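Phenylalanine ammonia-lyase (Rhodosporidium toruloides, PDB 1Y2M) catalyses the non-oxidative deamination of L-phenylalanine and L-tyrosine to trans-cinnamic and p-coumaric acid, the committing step of phenylpropanoid metabolism. Local coordinates at residues 166-171 with 219-224. Numbering follows the deposited sequence.
Sequences RGAMTI and SYIAAA
I221 reaches from helix 215-225 to A168 and M169 of helix 162-176, a small apolar helix-helix contact within the aromatic amino acid lyase fold of the PAL/histidase family. Both branches of I221 take part. The CG2 methyl of I221 lies 4.1 Å from CG of M169, a selenomethionine here, and the CD1 methyl comes within 4.2 Å of the same M169 CG, which is thus met by both branch ends. CD1 of I221 also approaches the methyl CB of A168, at 4.3 Å. With CG1 anti to its carbonyl carbon (chi1 -71°) and an extended chi2 of 162°, I221 carries CD1 forward to the other helix, while CG2, anti to the backbone N, meets M169 CG from beside the carbonyl carbon. M169 joins with the root of its chain; beyond CG it bends at chi3 (-78°), and its side chain runs obliquely across that of I221. The CA atoms of M169 and I221, the nearest pair, are 7.8 Å apart, and side chains alone make the contact. It buries 109 Å², both sides summed, and all three touching residues are buried. Helix 185-197 bridges the pair, with L195 against M169 and L191 against I221; helix 273-303 packs V274 and S277 on A168. Farther out, the R166 guanidinium ties helix 162-176 to the carbonyls of L195 and A75, and the Y220 hydroxyl is hydrogen-bonded to the backbone N of G141. One turn of helix 162-176 is doubly fastened: R166 O accepts T170 N at 3.1 Å and, from the opposite face of its carbonyl plane, T170 OG1 at 3.0 Å.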
loop_
_atom_site.group_PDB
_atom_site.type_symbol
_atom_site.label_atom_id
_atom_site.label_comp_id
_atom_site.label_asym_id
_atom_site.label_seq_id
_atom_site.Cartn_x
_atom_site.Cartn_y
_atom_site.Cartn_z
ATOM N N ARG B 166 24.386 -12.646 -14.959
ATOM C CA ARG B 166 24.677 -13.931 -15.595
ATOM C C ARG B 166 23.398 -14.633 -16.056
ATOM O O ARG B 166 23.337 -15.149 -17.174
ATOM C CB ARG B 166 25.398 -14.859 -14.616
ATOM C CG ARG B 166 26.912 -14.469 -14.463
ATOM C CD ARG B 166 27.667 -15.454 -13.634
ATOM N NE ARG B 166 27.544 -16.839 -14.101
ATOM C CZ ARG B 166 28.346 -17.407 -15.001
ATOM N NH1 ARG B 166 29.320 -16.717 -15.590
ATOM N NH2 ARG B 166 28.169 -18.671 -15.375
ATOM N N GLY B 167 22.373 -14.661 -15.194
ATOM C CA GLY B 167 21.110 -15.276 -15.578
ATOM C C GLY B 167 20.503 -14.567 -16.793
ATOM O O GLY B 167 19.950 -15.205 -17.678
ATOM N N ALA B 168 20.691 -13.238 -16.860
ATOM C CA ALA B 168 20.149 -12.443 -17.951
ATOM C C ALA B 168 20.833 -12.756 -19.252
ATOM O O ALA B 168 20.203 -12.892 -20.293
ATOM C CB ALA B 168 20.304 -10.968 -17.651
HETATM N N MSE B 169 22.145 -12.908 -19.200
HETATM C CA MSE B 169 22.892 -13.267 -20.417
HETATM C C MSE B 169 22.477 -14.630 -20.928
HETATM O O MSE B 169 22.394 -14.825 -22.145
HETATM C CB MSE B 169 24.397 -13.184 -20.221
HETATM C CG MSE B 169 24.790 -11.776 -19.906
HETATM SE SE MSE B 169 26.784 -11.553 -20.055
HETATM C CE MSE B 169 27.333 -12.383 -18.292
ATOM N N THR B 170 22.225 -15.570 -20.021
ATOM C CA THR B 170 21.861 -16.925 -20.378
ATOM C C THR B 170 20.501 -16.927 -21.111
ATOM O O THR B 170 20.293 -17.546 -22.170
ATOM C CB THR B 170 21.777 -17.812 -19.119
ATOM O OG1 THR B 170 23.048 -17.821 -18.443
ATOM C CG2 THR B 170 21.402 -19.189 -19.452
ATOM N N ILE B 171 19.521 -16.261 -20.476
ATOM C CA ILE B 171 18.149 -16.199 -21.037
ATOM C C ILE B 171 18.200 -15.430 -22.346
ATOM O O ILE B 171 17.554 -15.795 -23.314
ATOM C CB ILE B 171 17.159 -15.552 -20.039
ATOM C CG1 ILE B 171 17.000 -16.447 -18.815
ATOM C CG2 ILE B 171 15.868 -15.131 -20.678
ATOM C CD1 ILE B 171 16.295 -15.751 -17.634
ATOM N N SER B 219 21.154 -2.887 -22.517
ATOM C CA SER B 219 22.114 -2.047 -23.265
ATOM C C SER B 219 23.504 -2.092 -22.671
ATOM O O SER B 219 24.464 -2.057 -23.401
ATOM C CB SER B 219 21.627 -0.599 -23.381
ATOM O OG SER B 219 20.445 -0.595 -24.210
ATOM N N TYR B 220 23.603 -2.157 -21.346
ATOM C CA TYR B 220 24.916 -2.305 -20.718
ATOM C C TYR B 220 25.556 -3.629 -21.114
ATOM O O TYR B 220 26.762 -3.673 -21.376
ATOM C CB TYR B 220 24.880 -2.120 -19.201
ATOM C CG TYR B 220 24.776 -0.673 -18.790
ATOM C CD1 TYR B 220 25.890 0.025 -18.413
ATOM C CD2 TYR B 220 23.567 -0.009 -18.798
ATOM C CE1 TYR B 220 25.813 1.352 -18.108
ATOM C CE2 TYR B 220 23.472 1.336 -18.453
ATOM C CZ TYR B 220 24.603 1.999 -18.107
ATOM O OH TYR B 220 24.523 3.352 -17.801
ATOM N N ILE B 221 24.759 -4.699 -21.183
ATOM C CA ILE B 221 25.307 -5.979 -21.632
ATOM C C ILE B 221 25.797 -5.908 -23.079
ATOM O O ILE B 221 26.927 -6.321 -23.389
ATOM C CB ILE B 221 24.280 -7.090 -21.423
ATOM C CG1 ILE B 221 24.142 -7.345 -19.940
ATOM C CG2 ILE B 221 24.646 -8.356 -22.143
ATOM C CD1 ILE B 221 22.867 -8.115 -19.515
ATOM N N ALA B 222 25.010 -5.311 -23.948
ATOM C CA ALA B 222 25.377 -5.160 -25.331
ATOM C C ALA B 222 26.614 -4.288 -25.529
ATOM O O ALA B 222 27.488 -4.577 -26.336
ATOM C CB ALA B 222 24.219 -4.563 -26.095
ATOM N N ALA B 223 26.691 -3.205 -24.764
ATOM C CA ALA B 223 27.862 -2.334 -24.806
ATOM C C ALA B 223 29.163 -3.062 -24.387
ATOM O O ALA B 223 30.220 -2.815 -24.932
ATOM C CB ALA B 223 27.624 -1.117 -23.944
ATOM N N ALA B 224 29.046 -3.937 -23.387
ATOM C CA ALA B 224 30.167 -4.691 -22.905
ATOM C C ALA B 224 30.696 -5.645 -23.993
ATOM O O ALA B 224 31.906 -5.597 -24.291
ATOM C CB ALA B 224 29.840 -5.415 -21.639
#